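Sortase B (Clostridium perfringens, PDB 5YFK) is a class B sortase, a cysteine transpeptidase of the kind that joins sorted surface proteins to the cell wall of Gram-positive bacteria. Local coordinates at residues D18-L23 / D67-Q72; Y55-K60 / I94-E99; D77-L80 / N85-K88; N101-S106 / Y142-K147; K137-Y142 / L204-S209. The protein carries 1 engineered substitution. All coordinates share one frame; numbering follows the deposited sequence.

Interaction 1 of 5, residues D18-L23 / D67-Q72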
# COMPACT_ATOMS: atom_id res chain seq x y z
N ASP A 18 -6.78 -12.23 -9.78
CA ASP A 18 -7.65 -12.78 -8.73
C ASP A 18 -7.78 -14.31 -8.75
O ASP A 18 -8.14 -14.92 -7.75
CB ASP A 18 -9.04 -12.15 -8.80
CG ASP A 18 -9.11 -10.79 -8.13
OD1 ASP A 18 -8.86 -10.72 -6.91
OD2 ASP A 18 -9.35 -9.79 -8.85
N ASN A 19 -7.40 -14.93 -9.86
CA ASN A 19 -6.66 -16.19 -9.81
C ASN A 19 -5.59 -16.17 -8.72
O ASN A 19 -5.50 -17.10 -7.90
CB ASN A 19 -6.01 -16.44 -11.18
CG ASN A 19 -5.05 -17.62 -11.16
OD1 ASN A 19 -3.89 -17.48 -10.77
ND2 ASN A 19 -5.52 -18.77 -11.63
N LEU A 20 -4.80 -15.11 -8.69
CA LEU A 20 -3.66 -14.99 -7.79
C LEU A 20 -4.10 -14.96 -6.33
O LEU A 20 -3.29 -15.20 -5.44
CB LEU A 20 -2.87 -13.72 -8.09
CG LEU A 20 -2.22 -13.66 -9.46
CD1 LEU A 20 -1.66 -12.26 -9.72
CD2 LEU A 20 -1.14 -14.72 -9.57
N ARG A 21 -5.31 -14.50 -6.09
CA ARG A 21 -5.81 -14.31 -4.73
C ARG A 21 -5.87 -15.63 -3.97
O ARG A 21 -5.79 -15.66 -2.73
CB ARG A 21 -7.20 -13.69 -4.78
CG ARG A 21 -7.55 -12.91 -3.53
CD ARG A 21 -8.75 -12.03 -3.80
NE ARG A 21 -9.63 -11.96 -2.64
CZ ARG A 21 -10.94 -11.76 -2.71
NH1 ARG A 21 -11.55 -11.67 -3.89
NH2 ARG A 21 -11.66 -11.69 -1.60
N SER A 22 -5.94 -16.72 -4.72
CA SER A 22 -5.91 -18.05 -4.12
C SER A 22 -4.49 -18.39 -3.69
O SER A 22 -4.28 -19.21 -2.80
CB SER A 22 -6.43 -19.09 -5.12
OG SER A 22 -5.43 -19.38 -6.09
N LEU A 23 -3.52 -17.63 -4.20
CA LEU A 23 -2.12 -17.75 -3.80
C LEU A 23 -1.75 -16.81 -2.66
O LEU A 23 -0.57 -16.60 -2.38
CB LEU A 23 -1.21 -17.45 -4.99
CG LEU A 23 -0.79 -18.61 -5.87
CD1 LEU A 23 0.26 -18.13 -6.85
CD2 LEU A 23 -0.27 -19.77 -5.03
N ASP A 67 -6.63 -6.59 -1.83
CA ASP A 67 -6.20 -7.94 -1.49
C ASP A 67 -5.35 -8.45 -2.64
O ASP A 67 -5.84 -9.10 -3.59
CB ASP A 67 -7.42 -8.85 -1.30
CG ASP A 67 -7.08 -10.17 -0.66
OD1 ASP A 67 -5.90 -10.45 -0.37
OD2 ASP A 67 -8.04 -10.94 -0.42
N PHE A 68 -4.08 -8.04 -2.64
CA PHE A 68 -3.25 -8.13 -3.83
C PHE A 68 -1.81 -8.54 -3.51
O PHE A 68 -1.23 -8.09 -2.51
CB PHE A 68 -3.20 -6.77 -4.54
CG PHE A 68 -4.54 -6.30 -5.04
CD1 PHE A 68 -5.15 -6.93 -6.10
CD2 PHE A 68 -5.14 -5.18 -4.50
CE1 PHE A 68 -6.38 -6.49 -6.57
CE2 PHE A 68 -6.36 -4.74 -4.95
CZ PHE A 68 -6.97 -5.39 -6.01
N PRO A 69 -1.13 -9.11 -4.52
CA PRO A 69 0.32 -9.12 -4.52
C PRO A 69 0.90 -7.75 -4.91
O PRO A 69 0.23 -6.96 -5.56
CB PRO A 69 0.65 -10.17 -5.59
CG PRO A 69 -0.48 -10.03 -6.56
CD PRO A 69 -1.70 -9.69 -5.75
N VAL A 70 2.03 -7.40 -4.31
CA VAL A 70 2.72 -6.16 -4.56
C VAL A 70 4.09 -6.44 -5.15
O VAL A 70 4.86 -7.23 -4.60
CB VAL A 70 2.91 -5.35 -3.27
CG1 VAL A 70 3.54 -4.00 -3.59
CG2 VAL A 70 1.59 -5.21 -2.55
N VAL A 71 4.39 -5.73 -6.23
CA VAL A 71 5.67 -5.89 -6.92
C VAL A 71 6.51 -4.62 -6.81
O VAL A 71 6.01 -3.55 -6.50
CB VAL A 71 5.43 -6.22 -8.41
CG1 VAL A 71 4.78 -7.58 -8.55
CG2 VAL A 71 4.61 -5.15 -9.10
N GLN A 72 7.78 -4.72 -7.16
CA GLN A 72 8.62 -3.56 -7.22
C GLN A 72 9.35 -3.55 -8.56
O GLN A 72 10.01 -4.54 -8.93
CB GLN A 72 9.62 -3.59 -6.08
CG GLN A 72 10.51 -2.36 -6.01
CD GLN A 72 11.43 -2.37 -4.82
OE1 GLN A 72 11.90 -3.42 -4.38
NE2 GLN A 72 11.71 -1.20 -4.28

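Interaction 2 of 5, residues Y55-K60 / I94-E99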
# COMPACT_ATOMS: atom_id res chain seq x y z
N TYR A 55 7.95 -9.58 -7.38
CA TYR A 55 7.10 -9.74 -6.19
C TYR A 55 7.85 -9.41 -4.91
O TYR A 55 9.00 -9.83 -4.72
CB TYR A 55 6.58 -11.17 -6.12
CG TYR A 55 5.80 -11.44 -4.86
CD1 TYR A 55 4.49 -10.99 -4.73
CD2 TYR A 55 6.38 -12.06 -3.77
CE1 TYR A 55 3.78 -11.21 -3.57
CE2 TYR A 55 5.66 -12.35 -2.63
CZ TYR A 55 4.36 -11.89 -2.53
OH TYR A 55 3.65 -12.08 -1.37
N ARG A 56 7.20 -8.69 -3.99
CA ARG A 56 7.83 -8.36 -2.72
C ARG A 56 7.01 -8.77 -1.50
O ARG A 56 7.57 -9.23 -0.50
CB ARG A 56 8.16 -6.87 -2.64
CG ARG A 56 9.08 -6.37 -3.75
CD ARG A 56 10.52 -6.83 -3.52
NE ARG A 56 11.42 -6.41 -4.59
CZ ARG A 56 11.77 -7.17 -5.63
NH1 ARG A 56 11.29 -8.40 -5.74
NH2 ARG A 56 12.56 -6.69 -6.57
N PHE A 57 5.70 -8.51 -1.53
CA PHE A 57 4.85 -8.83 -0.40
C PHE A 57 3.38 -8.83 -0.81
O PHE A 57 3.02 -8.39 -1.90
CB PHE A 57 5.09 -7.86 0.78
CG PHE A 57 4.94 -6.40 0.42
CD1 PHE A 57 3.74 -5.75 0.61
CD2 PHE A 57 6.05 -5.64 0.08
CE1 PHE A 57 3.60 -4.40 0.30
CE2 PHE A 57 5.95 -4.27 -0.13
CZ PHE A 57 4.71 -3.64 0.02
N TRP A 58 2.53 -9.28 0.11
CA TRP A 58 1.09 -9.24 -0.10
C TRP A 58 0.47 -8.13 0.78
O TRP A 58 0.93 -7.88 1.90
CB TRP A 58 0.47 -10.60 0.25
CG TRP A 58 -0.95 -10.75 -0.27
CD1 TRP A 58 -2.07 -10.19 0.26
CD2 TRP A 58 -1.34 -11.35 -1.50
NE1 TRP A 58 -3.15 -10.47 -0.53
CE2 TRP A 58 -2.72 -11.08 -1.67
CE3 TRP A 58 -0.65 -12.01 -2.52
CZ2 TRP A 58 -3.44 -11.61 -2.71
CZ3 TRP A 58 -1.37 -12.54 -3.56
CH2 TRP A 58 -2.75 -12.32 -3.66
N ILE A 59 -0.52 -7.46 0.24
CA ILE A 59 -1.24 -6.43 1.00
C ILE A 59 -2.73 -6.78 1.04
O ILE A 59 -3.36 -7.07 0.02
CB ILE A 59 -1.02 -5.03 0.37
CG1 ILE A 59 -1.65 -3.93 1.23
CG2 ILE A 59 -1.55 -4.95 -1.04
CD1 ILE A 59 -1.21 -2.53 0.84
N LYS A 60 -3.31 -6.58 2.22
CA LYS A 60 -4.73 -6.67 2.40
C LYS A 60 -5.19 -5.54 3.29
O LYS A 60 -4.67 -5.35 4.40
CB LYS A 60 -5.10 -8.03 3.02
CG LYS A 60 -6.58 -8.17 3.39
CD LYS A 60 -7.47 -8.16 2.17
CE LYS A 60 -8.86 -7.60 2.46
NZ LYS A 60 -9.54 -7.18 1.20
N ILE A 94 -0.35 -3.41 -8.20
CA ILE A 94 0.00 -2.65 -6.99
C ILE A 94 1.51 -2.74 -6.80
O ILE A 94 2.09 -3.84 -6.89
CB ILE A 94 -0.69 -3.22 -5.76
CG1 ILE A 94 -2.19 -3.36 -6.00
CG2 ILE A 94 -0.40 -2.34 -4.54
CD1 ILE A 94 -2.90 -2.11 -6.48
N PHE A 95 2.17 -1.59 -6.70
CA PHE A 95 3.64 -1.59 -6.65
C PHE A 95 4.23 -0.68 -5.60
O PHE A 95 3.71 0.39 -5.29
CB PHE A 95 4.25 -1.29 -8.04
CG PHE A 95 3.90 0.06 -8.59
CD1 PHE A 95 2.76 0.24 -9.35
CD2 PHE A 95 4.73 1.15 -8.38
CE1 PHE A 95 2.41 1.50 -9.80
CE2 PHE A 95 4.42 2.39 -8.90
CZ PHE A 95 3.31 2.54 -9.69
N VAL A 96 5.34 -1.16 -5.05
CA VAL A 96 6.13 -0.40 -4.09
C VAL A 96 7.12 0.49 -4.83
O VAL A 96 7.61 0.16 -5.93
CB VAL A 96 6.84 -1.32 -3.05
CG1 VAL A 96 7.66 -2.39 -3.73
CG2 VAL A 96 7.68 -0.49 -2.09
N ASP A 97 7.33 1.67 -4.28
CA ASP A 97 8.23 2.65 -4.86
C ASP A 97 9.54 2.01 -5.27
O ASP A 97 10.15 1.27 -4.49
CB ASP A 97 8.52 3.74 -3.83
CG ASP A 97 9.14 4.98 -4.45
OD1 ASP A 97 8.41 5.97 -4.68
OD2 ASP A 97 10.32 4.92 -4.83
N SER A 98 9.99 2.31 -6.49
CA SER A 98 11.22 1.68 -7.03
C SER A 98 12.47 2.04 -6.22
O SER A 98 13.40 1.25 -6.18
CB SER A 98 11.43 2.10 -8.48
OG SER A 98 11.55 3.52 -8.57
N GLU A 99 12.40 3.13 -5.45
CA GLU A 99 13.53 3.60 -4.63
C GLU A 99 13.49 3.02 -3.20
O GLU A 99 14.47 3.11 -2.48
CB GLU A 99 13.55 5.13 -4.58
CG GLU A 99 13.55 5.82 -5.93
CD GLU A 99 14.55 5.21 -6.90
OE1 GLU A 99 14.13 4.66 -7.96
OE2 GLU A 99 15.76 5.20 -6.57

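Interaction 3 of 5, residues D77-L80 / N85-K88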
# COMPACT_ATOMS: atom_id res chain seq x y z
N ASP A 77 6.68 3.69 -13.09
CA ASP A 77 5.81 3.79 -14.25
C ASP A 77 5.45 2.43 -14.86
O ASP A 77 4.30 2.22 -15.27
CB ASP A 77 6.48 4.66 -15.32
CG ASP A 77 5.55 4.99 -16.46
OD1 ASP A 77 4.63 5.81 -16.25
OD2 ASP A 77 5.71 4.40 -17.55
N PHE A 78 6.38 1.47 -14.84
CA PHE A 78 6.13 0.16 -15.49
C PHE A 78 4.80 -0.45 -15.03
O PHE A 78 4.05 -1.01 -15.82
CB PHE A 78 7.27 -0.83 -15.26
CG PHE A 78 7.14 -2.12 -16.04
CD1 PHE A 78 7.51 -2.18 -17.38
CD2 PHE A 78 6.64 -3.27 -15.44
CE1 PHE A 78 7.37 -3.35 -18.10
CE2 PHE A 78 6.50 -4.44 -16.16
CZ PHE A 78 6.88 -4.49 -17.49
N TYR A 79 4.60 -0.50 -13.72
CA TYR A 79 3.48 -1.27 -13.20
C TYR A 79 2.19 -0.43 -13.10
O TYR A 79 1.15 -0.95 -12.71
CB TYR A 79 3.84 -1.91 -11.86
CG TYR A 79 4.66 -3.18 -12.03
CD1 TYR A 79 4.15 -4.27 -12.72
CD2 TYR A 79 5.98 -3.24 -11.62
CE1 TYR A 79 4.87 -5.44 -12.87
CE2 TYR A 79 6.72 -4.41 -11.77
CZ TYR A 79 6.20 -5.44 -12.53
OH TYR A 79 6.91 -6.61 -12.69
N LEU A 80 2.23 0.79 -13.62
CA LEU A 80 0.98 1.49 -13.95
C LEU A 80 0.35 0.90 -15.20
O LEU A 80 -0.83 1.12 -15.49
CB LEU A 80 1.24 2.97 -14.17
CG LEU A 80 1.47 3.74 -12.89
CD1 LEU A 80 1.94 5.15 -13.18
CD2 LEU A 80 0.21 3.71 -12.02
N ASN A 85 1.71 -10.56 -14.52
CA ASN A 85 2.44 -11.34 -15.53
C ASN A 85 3.29 -10.47 -16.45
O ASN A 85 3.85 -10.98 -17.43
CB ASN A 85 1.46 -12.14 -16.40
CG ASN A 85 0.67 -13.16 -15.60
OD1 ASN A 85 -0.56 -13.13 -15.59
ND2 ASN A 85 1.38 -14.05 -14.92
N LYS A 86 3.28 -9.16 -16.22
CA LYS A 86 4.04 -8.20 -17.01
C LYS A 86 3.44 -7.98 -18.39
O LYS A 86 4.07 -7.37 -19.26
CB LYS A 86 5.51 -8.64 -17.14
CG LYS A 86 6.21 -8.79 -15.81
CD LYS A 86 7.71 -8.57 -15.91
CE LYS A 86 8.44 -9.29 -14.79
NZ LYS A 86 9.91 -9.24 -14.96
N GLU A 87 2.19 -8.38 -18.56
CA GLU A 87 1.46 -8.09 -19.78
C GLU A 87 0.95 -6.66 -19.73
O GLU A 87 0.67 -6.13 -18.65
CB GLU A 87 0.31 -9.08 -19.94
CG GLU A 87 0.78 -10.54 -20.03
CD GLU A 87 -0.26 -11.55 -19.56
OE1 GLU A 87 -1.34 -11.15 -19.07
OE2 GLU A 87 0.03 -12.77 -19.63
N LYS A 88 0.93 -6.01 -20.89
CA LYS A 88 0.19 -4.76 -21.07
C LYS A 88 -1.14 -4.81 -20.34
O LYS A 88 -1.91 -5.76 -20.50
CB LYS A 88 -0.07 -4.50 -22.56
CG LYS A 88 1.19 -4.33 -23.41
CD LYS A 88 1.90 -3.02 -23.13
CE LYS A 88 1.00 -1.82 -23.38
NZ LYS A 88 0.49 -1.79 -24.78

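Interaction 4 of 5, residues N101-S106 / Y142-K147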
# COMPACT_ATOMS: atom_id res chain seq x y z
N ASN A 101 14.04 0.79 -0.16
CA ASN A 101 14.75 -0.37 0.39
C ASN A 101 13.93 -0.99 1.51
O ASN A 101 13.85 -0.43 2.62
CB ASN A 101 16.15 0.00 0.88
CG ASN A 101 16.92 -1.18 1.45
OD1 ASN A 101 16.34 -2.11 2.01
ND2 ASN A 101 18.21 -1.21 1.20
N LEU A 102 13.34 -2.15 1.22
CA LEU A 102 12.33 -2.74 2.11
C LEU A 102 12.95 -3.29 3.39
O LEU A 102 12.29 -3.33 4.44
CB LEU A 102 11.55 -3.83 1.40
CG LEU A 102 10.66 -3.36 0.24
CD1 LEU A 102 9.90 -4.55 -0.34
CD2 LEU A 102 9.68 -2.30 0.75
N ASN A 103 14.25 -3.55 3.38
CA ASN A 103 14.94 -3.96 4.61
C ASN A 103 15.22 -2.80 5.55
O ASN A 103 15.23 -2.97 6.77
CB ASN A 103 16.25 -4.67 4.29
CG ASN A 103 16.03 -5.99 3.57
OD1 ASN A 103 15.17 -6.78 3.97
ND2 ASN A 103 16.69 -6.16 2.44
N ASP A 104 15.44 -1.62 4.97
CA ASP A 104 15.95 -0.47 5.72
C ASP A 104 14.94 0.64 5.95
O ASP A 104 14.96 1.30 7.01
CB ASP A 104 17.20 0.09 5.05
CG ASP A 104 18.30 -0.94 4.88
OD1 ASP A 104 18.23 -2.02 5.52
OD2 ASP A 104 19.27 -0.63 4.17
N ASP A 105 14.14 0.95 4.93
CA ASP A 105 13.45 2.25 4.93
C ASP A 105 12.35 2.34 6.02
O ASP A 105 11.65 1.36 6.29
CB ASP A 105 12.85 2.51 3.54
CG ASP A 105 13.91 2.78 2.48
OD1 ASP A 105 15.11 2.92 2.82
OD2 ASP A 105 13.53 2.79 1.29
N SER A 106 12.18 3.52 6.61
CA SER A 106 11.14 3.71 7.63
C SER A 106 9.74 3.98 7.03
O SER A 106 8.73 3.89 7.74
CB SER A 106 11.55 4.82 8.62
OG SER A 106 12.33 4.27 9.67
N TYR A 142 2.14 -9.26 4.18
CA TYR A 142 2.87 -10.50 4.38
C TYR A 142 4.12 -10.50 3.54
O TYR A 142 4.03 -10.32 2.34
CB TYR A 142 2.01 -11.69 3.98
CG TYR A 142 2.60 -13.00 4.46
CD1 TYR A 142 3.57 -13.67 3.71
CD2 TYR A 142 2.12 -13.61 5.60
CE1 TYR A 142 4.04 -14.92 4.13
CE2 TYR A 142 2.64 -14.80 6.05
CZ TYR A 142 3.59 -15.45 5.30
OH TYR A 142 4.02 -16.68 5.73
N ARG A 143 5.26 -10.48 4.22
CA ARG A 143 6.55 -10.35 3.56
C ARG A 143 7.56 -11.32 4.18
O ARG A 143 7.70 -11.39 5.41
CB ARG A 143 7.09 -8.92 3.71
CG ARG A 143 8.44 -8.74 3.03
CD ARG A 143 8.79 -7.29 2.72
NE ARG A 143 9.26 -6.58 3.91
CZ ARG A 143 10.52 -6.54 4.33
NH1 ARG A 143 10.80 -6.05 5.52
NH2 ARG A 143 11.52 -6.95 3.55
N GLU A 144 8.29 -12.04 3.34
CA GLU A 144 9.32 -12.95 3.85
C GLU A 144 8.78 -13.82 4.97
O GLU A 144 9.36 -13.89 6.07
CB GLU A 144 10.55 -12.16 4.32
CG GLU A 144 11.18 -11.33 3.20
CD GLU A 144 12.46 -10.63 3.62
OE1 GLU A 144 13.27 -10.33 2.71
OE2 GLU A 144 12.61 -10.27 4.82
N GLY A 145 7.63 -14.43 4.72
CA GLY A 145 7.06 -15.40 5.65
C GLY A 145 6.56 -14.82 6.97
O GLY A 145 6.34 -15.55 7.92
N LYS A 146 6.31 -13.52 7.01
CA LYS A 146 5.87 -12.88 8.24
C LYS A 146 4.70 -11.94 7.95
O LYS A 146 4.75 -11.16 7.00
CB LYS A 146 7.02 -12.09 8.87
CG LYS A 146 8.26 -12.95 9.10
CD LYS A 146 9.21 -12.38 10.13
CE LYS A 146 10.29 -13.41 10.48
NZ LYS A 146 9.79 -14.44 11.43
N LYS A 147 3.68 -12.04 8.79
CA LYS A 147 2.56 -11.11 8.77
C LYS A 147 2.90 -9.88 9.60
O LYS A 147 3.45 -10.00 10.69
CB LYS A 147 1.31 -11.79 9.33
CG LYS A 147 0.19 -10.82 9.67
CD LYS A 147 -0.97 -11.49 10.37
CE LYS A 147 -1.70 -12.45 9.45
NZ LYS A 147 -3.02 -12.86 10.02
O HOH W 1 14.12 -8.00 6.24

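Interaction 5 of 5, residues K137-Y142 / L204-S209. Engineered in segment 204-209: Ser209 (natural residue Cys).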
# COMPACT_ATOMS: atom_id res chain seq x y z
N LYS A 137 -9.32 0.05 10.56
CA LYS A 137 -8.11 0.62 11.13
C LYS A 137 -6.84 0.05 10.46
O LYS A 137 -5.76 0.61 10.61
CB LYS A 137 -8.06 0.34 12.64
CG LYS A 137 -9.06 1.12 13.47
CD LYS A 137 -8.85 0.83 14.95
CE LYS A 137 -9.96 1.42 15.79
NZ LYS A 137 -9.73 1.12 17.23
N TYR A 138 -6.92 -1.18 9.96
CA TYR A 138 -5.70 -1.99 9.78
C TYR A 138 -5.40 -2.34 8.35
O TYR A 138 -6.30 -2.64 7.56
CB TYR A 138 -5.77 -3.28 10.58
CG TYR A 138 -5.99 -3.03 12.03
CD1 TYR A 138 -5.06 -2.33 12.79
CD2 TYR A 138 -7.17 -3.43 12.63
CE1 TYR A 138 -5.30 -2.04 14.11
CE2 TYR A 138 -7.45 -3.08 13.94
CZ TYR A 138 -6.49 -2.44 14.68
OH TYR A 138 -6.77 -2.10 15.98
N VAL A 139 -4.11 -2.27 8.04
CA VAL A 139 -3.53 -2.82 6.81
C VAL A 139 -2.58 -3.96 7.20
O VAL A 139 -1.75 -3.84 8.11
CB VAL A 139 -2.76 -1.74 6.02
CG1 VAL A 139 -2.20 -2.26 4.71
CG2 VAL A 139 -3.63 -0.54 5.78
N THR A 140 -2.81 -5.12 6.60
CA THR A 140 -1.95 -6.27 6.81
C THR A 140 -0.99 -6.51 5.63
O THR A 140 -1.41 -6.44 4.48
CB THR A 140 -2.83 -7.52 7.03
OG1 THR A 140 -3.87 -7.19 7.94
CG2 THR A 140 -2.01 -8.66 7.63
N LEU A 141 0.29 -6.68 5.92
CA LEU A 141 1.26 -7.14 4.91
C LEU A 141 1.73 -8.54 5.21
O LEU A 141 1.85 -8.92 6.36
CB LEU A 141 2.48 -6.22 4.84
CG LEU A 141 2.19 -4.74 4.63
CD1 LEU A 141 3.48 -3.94 4.53
CD2 LEU A 141 1.27 -4.50 3.44
N TYR A 142 2.14 -9.26 4.18
CA TYR A 142 2.87 -10.50 4.38
C TYR A 142 4.12 -10.50 3.54
O TYR A 142 4.03 -10.32 2.34
CB TYR A 142 2.01 -11.69 3.98
CG TYR A 142 2.60 -13.00 4.46
CD1 TYR A 142 3.57 -13.67 3.71
CD2 TYR A 142 2.12 -13.61 5.60
CE1 TYR A 142 4.04 -14.92 4.13
CE2 TYR A 142 2.64 -14.80 6.05
CZ TYR A 142 3.59 -15.45 5.30
OH TYR A 142 4.02 -16.68 5.73
N LEU A 204 3.71 2.93 6.63
CA LEU A 204 3.28 2.44 5.33
C LEU A 204 2.39 3.52 4.71
O LEU A 204 1.47 4.03 5.37
CB LEU A 204 2.45 1.17 5.50
CG LEU A 204 1.88 0.52 4.23
CD1 LEU A 204 2.88 0.08 3.19
CD2 LEU A 204 1.02 -0.65 4.64
N THR A 205 2.73 3.94 3.51
CA THR A 205 1.97 4.97 2.81
C THR A 205 1.35 4.36 1.56
O THR A 205 2.07 3.85 0.70
CB THR A 205 2.90 6.13 2.41
OG1 THR A 205 3.54 6.65 3.59
CG2 THR A 205 2.18 7.23 1.64
N LEU A 206 0.04 4.52 1.42
CA LEU A 206 -0.67 4.03 0.25
C LEU A 206 -1.19 5.19 -0.56
O LEU A 206 -1.83 6.08 -0.02
CB LEU A 206 -1.86 3.15 0.66
CG LEU A 206 -1.60 2.02 1.65
CD1 LEU A 206 -2.88 1.25 1.94
CD2 LEU A 206 -0.51 1.09 1.17
N ILE A 207 -0.89 5.17 -1.86
CA ILE A 207 -1.19 6.30 -2.73
C ILE A 207 -1.98 5.87 -3.94
O ILE A 207 -1.56 4.96 -4.69
CB ILE A 207 0.10 7.03 -3.17
CG1 ILE A 207 0.80 7.62 -1.94
CG2 ILE A 207 -0.23 8.14 -4.15
CD1 ILE A 207 2.22 8.08 -2.22
N THR A 208 -3.03 6.63 -4.22
CA THR A 208 -3.79 6.46 -5.42
C THR A 208 -4.25 7.79 -6.00
O THR A 208 -4.05 8.85 -5.40
CB THR A 208 -4.96 5.48 -5.22
OG1 THR A 208 -5.49 5.11 -6.49
CG2 THR A 208 -6.09 6.05 -4.38
N SER A 209 -4.90 7.74 -7.17
CA SER A 209 -5.47 8.94 -7.76
C SER A 209 -6.92 9.14 -7.32
O SER A 209 -7.60 8.19 -6.95
CB SER A 209 -5.34 8.89 -9.27
OG SER A 209 -6.23 7.93 -9.81

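Interaction 1 of 5, residues D18-L23 / D67-Q72
Arg21 and Asp67 form a salt bridge, and Leu20 rests on Pro69, where the chain just after the short N-terminal helix 16-19 docks against strand 67-72 of the sortase beta-barrel. The apolar half is a single touch between two buried side chains: CD1 of Leu20 meets CG of Pro69 at 4.0 Å, the two crossing at about a right angle, and Phe84 packs on both. Tyr17, one turn earlier, adds a hydrogen bond from its hydroxyl to the carbonyl of Pro69 and brings its ring against Phe68.

The charged half lies nearer the surface, with Arg21 exposed and Asp67 partly so. Asp67 turns CG away from its own backbone N (chi1 -167°), and its two oxygens divide their work: OD1 takes the indole N-H of Trp58, which probably steadies the carboxylate, while OD2 faces the arginine. The guanidinium and carboxylate planes stand 66° apart. Arg21 NE reaches Asp67 OD2 at 2.9 Å from above the carboxylate plane, with a bent N-H...O angle of 138°.

Interaction 2 of 5, residues Y55-K60 / I94-E99
A classic beta bulge in strand 55-61 of the sortase beta-barrel places Arg56 and Phe57 opposite Val70, and both side chains reach Val96 on strand 94-96. The strands are not direct partners, because strand 67-72 runs between them in the sheet, and the direct contact between the two segments is apolar side-chain packing. Val96 is the shared element. Its CB lies 4.2 Å from CE2 of Phe57, an oblique approach to the ring, and its CG1 lies 4.2 Å from CG of Arg56. With CG turned to +55° about chi1, the Phe57 side chain is carried over to the valine although its CA and CB do not aim there.

Arg56 offers Val96 the aliphatic root of its chain and spends its polar end elsewhere. NH1 donates to the carbonyl O of Tyr55 at 2.9 Å, well above the carbonyl plane, and also to Pro53 O, while NE is bonded to Gln72 OE1. These bonds probably fix the bend that leaves the methylene CG beside the valine.

Around Phe57 and Val96 the barrel interior closes in. Ile108 of strand 107-111 touches both, Val110 of that strand reaches Phe57, and Leu141 and Arg143 of strand 138-143 pack on the phenylalanine, while at the margin Leu102, in the loop before strand 107-111, lies on Arg56.

Interaction 3 of 5, residues D77-L80 / N85-K88
Lys86 lays its methylene chain beside the aromatic pair Phe78 and Tyr79, joining two parts of the long loop that links strands 67-72 and 94-96 in this sortase fold. Of the three residues Lys86 gives up the most surface. Its chain runs extended beyond CG and passes the tyrosine at an angle, with CE 3.7 Å from the phenolic OH of Tyr79 and CD only slightly farther from the same oxygen. CD also approaches CE2 of Phe78 at 4.3 Å, obliquely to that ring.

The two aromatic residues also pack against each other. CD2 of Phe78 sits 3.6 Å above the plane of the Tyr79 ring, over its centre, and Tyr79 CD2 lies at the Phe78 edge; Lys86 passes the outer ends of both, the hydroxyl of Tyr79 and CE2 of Phe78. Phe78 also stacks with His82. The next residue after the pair, Leu80, gives its carbonyl to NE2 of His113, the predicted proton donor/acceptor.

Polar needs are met elsewhere: Tyr79 OH is hydrogen-bonded to Asp54 OD2 and to Asn52 ND2, and Lys86 NZ makes a long, weak ion pair with the same Asp54 oxygen. The contact is therefore one of hydrocarbon against hydroxyl and ring, with the charge of Asp54 probably a weak attraction for the ammonium beyond it.

Interaction 4 of 5, residues N101-S106 / Y142-K147
The guanidinium of Arg143 lies against Leu102, where the beta hairpin of strands 138-143 and 146-159 meets the loop before strand 107-111. This is the close part of the contact. Leu102 presents CB to one face of the guanidinium, 3.7 Å above its plane and toward the rim, and Leu102 O lies over a face too, 3.3 Å from NH1. That approach is too poorly angled for a hydrogen bond, and the carbonyl instead accepts from NH1 of Arg202. The Arg143 chain is extended to CD, then bends at chi3 (78°), which with chi4 near 90° brings one face of the guanidinium to Leu102 CB. The leucine side chain also packs on Phe57.

The outer side is looser and wetter. Asn103 OD1 stands at the guanidinium edge, in its plane but 3.7 Å from NH2. A water donates to Asn103 OD1 at 2.8 Å and to Glu144 OE2 at 3.1 Å, bridging loop and turn. Glu144 follows Arg143 in a type I' turn, and its OE2 makes a long salt bridge to Arg143 NH2 well out of the guanidinium plane.

The arginine thus packs by its face without a direct hydrogen bond across the contact; the Glu144 carboxylate probably offsets its charge, and the directional link passes through water.

Interaction 5 of 5, residues K137-Y142 / L204-S209
Leu204 pushes one methyl, CD2, toward Val139 and Leu141, which stand on the same face of strand 138-142, in the interior of the sortase beta-barrel. The short strand segments 138-142 and 204-209 face each other across that interior at an angle of 103°, their axes 10.2 Å apart. The closest fit is Leu204 CD2 against Val139 CG1 at 3.6 Å, the side chains crossing at about a right angle. Leu141 meets the same methyl tip to tip, its CD2 4.0 Å away, so a single bump is received by two side chains. Leu204 holds CG opposite its backbone N (chi1 179°), which directs the branch at strand 138-142, CD2 entering the hollow between Val139 and Leu141. Farther along, CD1 of Leu206 approaches the other valine branch, CG2, at 4.3 Å.

Strand 204-209 runs on to Ser209, the engineered replacement of the predicted nucleophilic cysteine, which takes no part in this packing. Ile59 of strand 55-61 touches Val139, Leu141 and Leu206, while Phe150 of strand 146-159 lies on Leu141 and Leu204, closing the core from the two strands that neighbour strand 138-143.

Interactions 2 and 5 form the apolar interior: both are buried, make only carbon contacts across their segments and meet through Ile59 on Leu206 and through backbone bonds between strands 55-61 and 138-143. The other three are partly buried and mix polar with apolar groups. Interaction 1 fastens the N-terminal segment to strand 67-72, which lies between the two strands of interaction 2 and pairs with one of them through Val70 and Phe57. Interaction 4 shares Tyr142 and strand 138-143 with interaction 5 but works at the hairpin end, through water and a guanidinium face. Interaction 3 is a loop contact, about 20 Å from interaction 5 between centres, yet its Tyr79 packs on Val71 and Phe95, tying the loop back to the sheet.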